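Local coordinates for protein branched-chain-amino-acid aminotransferase (Pseudomonas sp. UW4, PDB 6JIF) that probably catalyses the reversible, pyridoxal-5'-phosphate-dependent transfer of amino groups between branched-chain amino acids and 2-oxo acids, at residues 261-264 with 268-271; 253-258 with 270-275; 247-252 with 335-340. One frame throughout, in Å; residues are numbered along the deposited sequence.

Overall arrangement
The three contacts lead outward from the cofactor. Interaction 1 lies at the cofactor itself, where L264 and T268 belong to the pyridoxal-5'-phosphate pocket. Helix 267-278 then continues into interaction 2, their centres about 10 Å apart; the two share L270 and S271, and CD of R269 lies 3.6 Å from OG1 of T257. The centre of interaction 3 is about 8 Å from that of interaction 2 and about 16 Å from that of interaction 1, which it does not touch. Its strand 245-250 pairs with strand 255-258 of interaction 2, and V256 N and G248 O, 2.8 Å apart, probably form a hydrogen bond. The side chains of L272 and F247 remain about 8 and 10 Å from the cofactor.

Interaction 1 of 3, residues 261-264 with 268-271; sequences PSVL and TRLS. With PLP (pyridoxal-5'-phosphate), chain D.
Extended at its first torsion (chi1 175°) and bent once at chi3 (85°), the side chain of R269 leaves helix 267-278 for V263, whose CG1 is itself trans to the backbone N. NH1 of R269 ends 3.3 Å from CG1 of V263. This methyl lies at the edge of the guanidinium, near its plane, whereas the carbonyl O of L264 lies over one face, 3.9 Å from NH1 of R269. N245 ND2 gives that oxygen a hydrogen bond. A valine suits a spot where a compact apolar branch can fit beside a flat cation.

The two segments hold different parts of the cofactor, as in fold-type IV aminotransferases, with the loop over the pyridine ring and the helix start at the phosphate. L264 lies across one ring face, its CG 3.6 Å from C3 and its CD1 3.7 Å from C4 of PLP, a flat pi face against which a branched aliphatic chain packs well. T268 grips a single phosphate oxygen twice: its N is 2.9 Å and its OG1 2.8 Å from O1P of PLP. I267 N and T305 OG1 also bond the cofactor, and the helix N-terminus probably adds a favourable field for the phosphate's negative charge.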
loop_
_atom_site.group_PDB
_atom_site.type_symbol
_atom_site.label_atom_id
_atom_site.label_comp_id
_atom_site.label_asym_id
_atom_site.label_seq_id
_atom_site.Cartn_x
_atom_site.Cartn_y
_atom_site.Cartn_z
ATOM N N PRO B 261 14.495 9.572 -6.585
ATOM C CA PRO B 261 13.731 9.625 -5.322
ATOM C C PRO B 261 12.795 8.435 -5.110
ATOM O O PRO B 261 12.399 8.210 -3.954
ATOM C CB PRO B 261 12.941 10.938 -5.436
ATOM C CG PRO B 261 13.731 11.806 -6.442
ATOM C CD PRO B 261 14.350 10.781 -7.404
ATOM N N SER B 262 12.467 7.654 -6.157
ATOM C CA SER B 262 11.521 6.540 -6.025
ATOM C C SER B 262 12.182 5.163 -5.985
ATOM O O SER B 262 11.484 4.183 -5.708
ATOM C CB SER B 262 10.470 6.591 -7.132
ATOM O OG SER B 262 11.105 6.638 -8.410
ATOM N N VAL B 263 13.498 5.074 -6.162
ATOM C CA VAL B 263 14.224 3.807 -5.984
ATOM C C VAL B 263 14.340 3.439 -4.504
ATOM O O VAL B 263 14.720 4.252 -3.655
ATOM C CB VAL B 263 15.616 3.917 -6.639
ATOM C CG1 VAL B 263 16.488 2.680 -6.373
ATOM C CG2 VAL B 263 15.509 4.123 -8.147
ATOM N N LEU B 264 14.120 2.171 -4.197
ATOM C CA LEU B 264 14.313 1.671 -2.836
ATOM C C LEU B 264 15.800 1.553 -2.523
ATOM O O LEU B 264 16.528 0.853 -3.245
ATOM C CB LEU B 264 13.620 0.311 -2.693
ATOM C CG LEU B 264 13.348 -0.261 -1.293
ATOM C CD1 LEU B 264 14.613 -0.706 -0.658
ATOM C CD2 LEU B 264 12.640 0.668 -0.320
ATOM N N THR B 268 21.823 -4.507 0.159
ATOM C CA THR B 268 22.726 -5.269 -0.700
ATOM C C THR B 268 23.389 -4.347 -1.693
ATOM O O THR B 268 24.606 -4.399 -1.866
ATOM C CB THR B 268 21.970 -6.396 -1.393
ATOM O OG1 THR B 268 21.130 -7.063 -0.429
ATOM C CG2 THR B 268 22.956 -7.425 -2.093
ATOM N N ARG B 269 22.623 -3.432 -2.300
ATOM C CA ARG B 269 23.221 -2.471 -3.218
ATOM C C ARG B 269 24.298 -1.630 -2.543
ATOM O O ARG B 269 25.377 -1.407 -3.102
ATOM C CB ARG B 269 22.129 -1.561 -3.799
ATOM C CG ARG B 269 22.695 -0.466 -4.679
ATOM C CD ARG B 269 21.554 0.526 -5.073
ATOM N NE ARG B 269 21.370 1.540 -4.045
ATOM C CZ ARG B 269 20.419 2.473 -4.056
ATOM N NH1 ARG B 269 19.531 2.535 -5.050
ATOM N NH2 ARG B 269 20.351 3.363 -3.077
ATOM N N LEU B 270 23.996 -1.105 -1.355
ATOM C CA LEU B 270 24.978 -0.331 -0.612
ATOM C C LEU B 270 26.231 -1.149 -0.323
ATOM O O LEU B 270 27.355 -0.638 -0.415
ATOM C CB LEU B 270 24.341 0.142 0.693
ATOM C CG LEU B 270 25.273 0.957 1.593
ATOM C CD1 LEU B 270 25.473 2.307 0.928
ATOM C CD2 LEU B 270 24.663 1.169 3.011
ATOM N N SER B 271 26.041 -2.419 0.041
ATOM C CA SER B 271 27.159 -3.294 0.335
ATOM C C SER B 271 28.010 -3.530 -0.898
ATOM O O SER B 271 29.243 -3.546 -0.822
ATOM C CB SER B 271 26.623 -4.607 0.919
ATOM O OG SER B 271 25.992 -4.363 2.193
HETATM N N1 PLP D . 14.253 -3.002 -4.431
HETATM C C2 PLP D . 13.012 -3.058 -3.872
HETATM C C2A PLP D . 11.889 -2.458 -4.658
HETATM C C3 PLP D . 12.828 -3.599 -2.598
HETATM O O3 PLP D . 11.580 -3.593 -2.033
HETATM C C4 PLP D . 13.938 -4.142 -1.900
HETATM C C4A PLP D . 13.828 -4.555 -0.444
HETATM C C5 PLP D . 15.192 -4.077 -2.538
HETATM C C6 PLP D . 15.316 -3.499 -3.766
HETATM C C5A PLP D . 16.454 -4.663 -1.986
HETATM O O4P PLP D . 16.719 -4.182 -0.723
HETATM P P PLP D . 17.740 -4.988 0.199
HETATM O O1P PLP D . 19.050 -5.167 -0.529
HETATM O O2P PLP D . 17.904 -4.032 1.390
HETATM O O3P PLP D . 17.189 -6.359 0.581
#

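Interaction 2 of 3, residues 253-258 with 270-275; sequences NKFVTP and LSLIEL
F255 carries this contact from the strand side, meeting L272 and I273 on the helix. With CG trans to the backbone N (chi1 178°), its ring extends away from the strand and reaches two consecutive helix residues: CZ of F255 comes 3.9 Å from CB of L272, and CE1 of F255 comes 3.8 Å from CG1 of I273. Both carbons meet the ring obliquely, and both side chains run at about a right angle to that of F255. I273 does not aim its CB at the strand, but its extended CG1 branch carries its end closer, and its CD1 reaches CG2 of T257 at 3.9 Å. A large flat residue suits the middle of the contact, since the axes of strand 255-258 and of the helical segment 270-275 approach only to 10.1 Å.

The packing thins beyond these four buried residues. Toward the turn, N253 and K254 are partly open to solvent and turn to other partners, N253 OD1 bonding K298 NZ. On the helix's far flank, E274 forms a salt bridge with R95.

Strand 255-258, helix 267-278 and strand 284-287 form a beta-alpha-beta crossover, and this contact seats the helix on its first strand; segment 270-275 runs roughly antiparallel to strand 255-258, at 152° between their N-to-C directions. T257 shows how a polar residue is accommodated: its OG1 hydrogen-bonds F246 O in the neighbouring strand, while its methyl serves the helix. Between the two segments, then, cohesion rests on shape and dispersion among carbon atoms, which implies that here the helix is held chiefly by apolar packing, probably helped by the exclusion of water.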
loop_
_atom_site.group_PDB
_atom_site.type_symbol
_atom_site.label_atom_id
_atom_site.label_comp_id
_atom_site.label_asym_id
_atom_site.label_seq_id
_atom_site.Cartn_x
_atom_site.Cartn_y
_atom_site.Cartn_z
ATOM N N ASN B 253 34.069 -1.335 -17.108
ATOM C CA ASN B 253 34.083 -1.995 -15.814
ATOM C C ASN B 253 33.593 -1.113 -14.674
ATOM O O ASN B 253 33.960 -1.341 -13.529
ATOM C CB ASN B 253 35.476 -2.505 -15.492
ATOM C CG ASN B 253 35.890 -3.600 -16.433
ATOM O OD1 ASN B 253 35.275 -4.659 -16.439
ATOM N ND2 ASN B 253 36.914 -3.343 -17.249
ATOM N N LYS B 254 32.686 -0.198 -14.938
ATOM C CA LYS B 254 32.083 0.579 -13.858
ATOM C C LYS B 254 30.818 -0.111 -13.398
ATOM O O LYS B 254 30.062 -0.636 -14.229
ATOM C CB LYS B 254 31.746 1.998 -14.332
ATOM C CG LYS B 254 32.957 2.740 -14.839
ATOM C CD LYS B 254 32.632 4.166 -15.175
ATOM C CE LYS B 254 33.883 4.851 -15.763
ATOM N NZ LYS B 254 33.494 6.130 -16.387
ATOM N N PHE B 255 30.566 -0.067 -12.075
ATOM C CA PHE B 255 29.349 -0.614 -11.475
ATOM C C PHE B 255 28.330 0.516 -11.470
ATOM O O PHE B 255 28.566 1.550 -10.833
ATOM C CB PHE B 255 29.652 -1.122 -10.072
ATOM C CG PHE B 255 28.462 -1.676 -9.309
ATOM C CD1 PHE B 255 27.568 -0.801 -8.655
ATOM C CD2 PHE B 255 28.244 -3.053 -9.211
ATOM C CE1 PHE B 255 26.488 -1.309 -7.911
ATOM C CE2 PHE B 255 27.177 -3.572 -8.490
ATOM C CZ PHE B 255 26.291 -2.692 -7.819
ATOM N N VAL B 256 27.247 0.374 -12.251
ATOM C CA VAL B 256 26.278 1.470 -12.429
ATOM C C VAL B 256 24.943 1.067 -11.822
ATOM O O VAL B 256 24.418 -0.012 -12.097
ATOM C CB VAL B 256 26.134 1.833 -13.913
ATOM C CG1 VAL B 256 25.199 2.985 -14.081
ATOM C CG2 VAL B 256 27.514 2.173 -14.477
ATOM N N THR B 257 24.368 1.951 -11.008
ATOM C CA THR B 257 23.058 1.615 -10.452
ATOM C C THR B 257 22.160 2.861 -10.418
ATOM O O THR B 257 22.655 3.995 -10.281
ATOM C CB THR B 257 23.254 0.949 -9.063
ATOM O OG1 THR B 257 22.014 0.391 -8.609
ATOM C CG2 THR B 257 23.792 1.965 -8.034
ATOM N N PRO B 258 20.837 2.687 -10.596
ATOM C CA PRO B 258 19.935 3.849 -10.630
ATOM C C PRO B 258 19.902 4.654 -9.350
ATOM O O PRO B 258 20.035 4.124 -8.250
ATOM C CB PRO B 258 18.543 3.222 -10.892
ATOM C CG PRO B 258 18.876 1.945 -11.733
ATOM C CD PRO B 258 20.150 1.454 -11.016
ATOM N N LEU B 270 23.996 -1.105 -1.355
ATOM C CA LEU B 270 24.978 -0.331 -0.612
ATOM C C LEU B 270 26.231 -1.149 -0.323
ATOM O O LEU B 270 27.355 -0.638 -0.415
ATOM C CB LEU B 270 24.341 0.142 0.693
ATOM C CG LEU B 270 25.273 0.957 1.593
ATOM C CD1 LEU B 270 25.473 2.307 0.928
ATOM C CD2 LEU B 270 24.663 1.169 3.011
ATOM N N SER B 271 26.041 -2.419 0.041
ATOM C CA SER B 271 27.159 -3.294 0.335
ATOM C C SER B 271 28.010 -3.530 -0.898
ATOM O O SER B 271 29.243 -3.546 -0.822
ATOM C CB SER B 271 26.623 -4.607 0.919
ATOM O OG SER B 271 25.992 -4.363 2.193
ATOM N N LEU B 272 27.367 -3.803 -2.041
ATOM C CA LEU B 272 28.117 -3.994 -3.286
ATOM C C LEU B 272 28.842 -2.713 -3.685
ATOM O O LEU B 272 29.977 -2.764 -4.169
ATOM C CB LEU B 272 27.156 -4.455 -4.402
ATOM C CG LEU B 272 26.564 -5.859 -4.211
ATOM C CD1 LEU B 272 25.555 -6.224 -5.291
ATOM C CD2 LEU B 272 27.733 -6.885 -4.224
ATOM N N ILE B 273 28.211 -1.546 -3.504
ATOM C CA ILE B 273 28.893 -0.287 -3.828
ATOM C C ILE B 273 30.149 -0.146 -2.988
ATOM O O ILE B 273 31.224 0.198 -3.498
ATOM C CB ILE B 273 27.941 0.918 -3.674
ATOM C CG1 ILE B 273 26.922 0.925 -4.824
ATOM C CG2 ILE B 273 28.714 2.256 -3.636
ATOM C CD1 ILE B 273 25.736 1.868 -4.632
ATOM N N GLU B 274 30.033 -0.427 -1.679
ATOM C CA GLU B 274 31.176 -0.278 -0.780
ATOM C C GLU B 274 32.256 -1.316 -1.079
ATOM O O GLU B 274 33.448 -0.998 -1.060
ATOM C CB GLU B 274 30.695 -0.340 0.678
ATOM C CG GLU B 274 30.006 1.033 1.013
ATOM C CD GLU B 274 29.147 1.169 2.293
ATOM O OE1 GLU B 274 28.531 0.206 2.787
ATOM O OE2 GLU B 274 29.029 2.340 2.758
ATOM N N LEU B 275 31.871 -2.562 -1.390
ATOM C CA LEU B 275 32.896 -3.562 -1.681
ATOM C C LEU B 275 33.556 -3.270 -3.017
ATOM O O LEU B 275 34.761 -3.423 -3.156
ATOM C CB LEU B 275 32.318 -4.977 -1.677
ATOM C CG LEU B 275 31.886 -5.471 -0.292
ATOM C CD1 LEU B 275 31.040 -6.731 -0.493
ATOM C CD2 LEU B 275 33.096 -5.740 0.634
#

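Interaction 3 of 3, residues 247-252 with 335-340; sequences FGITHD and QKLYKE
I249 and L337 point end to end: CD1 of I249 and CD1 of L337 face each other at 4.2 Å, bridging a gap of 10.9 Å between their CA atoms. L337 reaches across because its CG is trans to its own carbonyl carbon (chi1 -72°), which carries the branched end off helix 332-346 toward the sheet. F247 approaches the same methyl from another direction. Its CE1 is 4.3 Å from CD1 of L337, and the leucine branch stands obliquely to the ring. One leucine methyl therefore meets both an aliphatic tip and an aromatic ring, a role that suits leucine, whose long branched chain carries a methyl out beyond the helix surface.

F247 and I249 are two residues apart on strand 245-250, and their CB atoms both point to the helix side, as expected for an extended chain; G248 between them has no side chain. The separations are those of loose van der Waals contact, and just 73 Å² is buried between the segments. F255 on the adjoining strand 255-258, I309 on strand 308-317 and L280 in a loop also touch L337. The ring of F247 also meets that of F255, their planes at about 15°.

Farther along, the strand turns in polar fashion. T250 OG1 donates a short hydrogen bond to D252 OD1, approaching nearly along the carboxylate C-O axis, and takes one from K254 N. A threonine and an aspartate suit such a turn because their short side chains can bond across it. The turn closes the antiparallel beta hairpin of strands 245-250 and 255-258, whose face is covered here by helix 332-346: a helix-on-sheet layer, consistent with the large domain of a class IV aminotransferase.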
loop_
_atom_site.group_PDB
_atom_site.type_symbol
_atom_site.label_atom_id
_atom_site.label_comp_id
_atom_site.label_asym_id
_atom_site.label_seq_id
_atom_site.Cartn_x
_atom_site.Cartn_y
_atom_site.Cartn_z
ATOM N N PHE B 247 21.766 -3.407 -11.247
ATOM C CA PHE B 247 23.082 -2.859 -11.532
ATOM C C PHE B 247 23.507 -3.321 -12.929
ATOM O O PHE B 247 23.093 -4.383 -13.410
ATOM C CB PHE B 247 24.115 -3.222 -10.448
ATOM C CG PHE B 247 24.469 -4.676 -10.411
ATOM C CD1 PHE B 247 25.452 -5.201 -11.260
ATOM C CD2 PHE B 247 23.785 -5.545 -9.578
ATOM C CE1 PHE B 247 25.765 -6.564 -11.235
ATOM C CE2 PHE B 247 24.069 -6.914 -9.579
ATOM C CZ PHE B 247 25.069 -7.424 -10.410
ATOM N N GLY B 248 24.271 -2.464 -13.595
ATOM C CA GLY B 248 24.923 -2.820 -14.841
ATOM C C GLY B 248 26.423 -2.661 -14.672
ATOM O O GLY B 248 26.880 -1.849 -13.882
ATOM N N ILE B 249 27.189 -3.435 -15.436
ATOM C CA ILE B 249 28.648 -3.334 -15.470
ATOM C C ILE B 249 29.019 -2.821 -16.843
ATOM O O ILE B 249 28.719 -3.494 -17.827
ATOM C CB ILE B 249 29.323 -4.697 -15.238
ATOM C CG1 ILE B 249 28.856 -5.337 -13.939
ATOM C CG2 ILE B 249 30.863 -4.530 -15.315
ATOM C CD1 ILE B 249 29.158 -4.506 -12.677
ATOM N N THR B 250 29.600 -1.630 -16.937
ATOM C CA THR B 250 29.907 -1.047 -18.236
ATOM C C THR B 250 31.087 -1.744 -18.905
ATOM O O THR B 250 31.846 -2.496 -18.288
ATOM C CB THR B 250 30.262 0.429 -18.131
ATOM O OG1 THR B 250 31.478 0.550 -17.375
ATOM C CG2 THR B 250 29.149 1.164 -17.467
ATOM N N HIS B 251 31.283 -1.419 -20.188
ATOM C CA HIS B 251 32.419 -1.984 -20.914
ATOM C C HIS B 251 33.746 -1.581 -20.303
ATOM O O HIS B 251 34.703 -2.357 -20.368
ATOM C CB HIS B 251 32.330 -1.602 -22.378
ATOM C CG HIS B 251 31.182 -2.266 -23.059
ATOM N ND1 HIS B 251 31.240 -3.570 -23.489
ATOM C CD2 HIS B 251 29.930 -1.830 -23.331
ATOM C CE1 HIS B 251 30.073 -3.912 -24.002
ATOM N NE2 HIS B 251 29.262 -2.868 -23.932
ATOM N N ASP B 252 33.827 -0.400 -19.675
ATOM C CA ASP B 252 35.024 -0.036 -18.929
ATOM C C ASP B 252 34.904 -0.350 -17.454
ATOM O O ASP B 252 35.517 0.339 -16.633
ATOM C CB ASP B 252 35.412 1.431 -19.122
ATOM C CG ASP B 252 34.267 2.384 -18.966
ATOM O OD1 ASP B 252 33.147 1.984 -18.588
ATOM O OD2 ASP B 252 34.509 3.577 -19.254
ATOM N N GLN B 335 30.386 -12.612 -11.076
ATOM C CA GLN B 335 30.841 -13.711 -10.255
ATOM C C GLN B 335 31.739 -13.182 -9.147
ATOM O O GLN B 335 31.600 -13.584 -7.999
ATOM C CB GLN B 335 31.570 -14.764 -11.099
ATOM C CG GLN B 335 30.561 -15.515 -11.950
ATOM C CD GLN B 335 31.070 -16.802 -12.555
ATOM O OE1 GLN B 335 31.582 -16.822 -13.680
ATOM N NE2 GLN B 335 30.919 -17.889 -11.815
ATOM N N LYS B 336 32.619 -12.223 -9.481
ATOM C CA LYS B 336 33.555 -11.677 -8.497
ATOM C C LYS B 336 32.816 -10.917 -7.394
ATOM O O LYS B 336 33.139 -11.072 -6.206
ATOM C CB LYS B 336 34.574 -10.787 -9.221
ATOM C CG LYS B 336 35.631 -10.141 -8.323
ATOM C CD LYS B 336 36.666 -9.319 -9.144
ATOM C CE LYS B 336 36.005 -8.144 -9.920
ATOM N NZ LYS B 336 37.008 -7.288 -10.666
ATOM N N LEU B 337 31.810 -10.122 -7.765
ATOM C CA LEU B 337 30.975 -9.433 -6.779
ATOM C C LEU B 337 30.240 -10.426 -5.885
ATOM O O LEU B 337 30.128 -10.240 -4.681
ATOM C CB LEU B 337 29.959 -8.536 -7.491
ATOM C CG LEU B 337 30.525 -7.280 -8.149
ATOM C CD1 LEU B 337 29.519 -6.701 -9.159
ATOM C CD2 LEU B 337 30.841 -6.227 -7.097
ATOM N N TYR B 338 29.648 -11.448 -6.477
ATOM C CA TYR B 338 28.954 -12.433 -5.663
ATOM C C TYR B 338 29.921 -13.136 -4.699
ATOM O O TYR B 338 29.599 -13.354 -3.521
ATOM C CB TYR B 338 28.306 -13.440 -6.591
ATOM C CG TYR B 338 27.586 -14.527 -5.883
ATOM C CD1 TYR B 338 26.292 -14.324 -5.446
ATOM C CD2 TYR B 338 28.191 -15.777 -5.685
ATOM C CE1 TYR B 338 25.608 -15.320 -4.820
ATOM C CE2 TYR B 338 27.508 -16.799 -5.038
ATOM C CZ TYR B 338 26.213 -16.563 -4.616
ATOM O OH TYR B 338 25.515 -17.553 -3.956
ATOM N N LYS B 339 31.103 -13.477 -5.185
ATOM C CA LYS B 339 32.105 -14.141 -4.339
ATOM C C LYS B 339 32.466 -13.249 -3.155
ATOM O O LYS B 339 32.515 -13.703 -2.008
ATOM C CB LYS B 339 33.342 -14.464 -5.149
ATOM C CG LYS B 339 34.424 -15.176 -4.272
ATOM C CD LYS B 339 35.566 -15.797 -5.086
ATOM C CE LYS B 339 36.676 -14.796 -5.368
ATOM N NZ LYS B 339 37.001 -14.686 -6.857
ATOM N N GLU B 340 32.701 -11.965 -3.429
ATOM C CA GLU B 340 33.130 -11.050 -2.372
ATOM C C GLU B 340 32.031 -10.873 -1.323
ATOM O O GLU B 340 32.282 -10.944 -0.094
ATOM C CB GLU B 340 33.525 -9.705 -2.996
ATOM C CG GLU B 340 34.084 -8.689 -1.991
ATOM C CD GLU B 340 35.499 -9.055 -1.450
ATOM O OE1 GLU B 340 36.176 -9.979 -1.982
ATOM O OE2 GLU B 340 35.999 -8.350 -0.507
#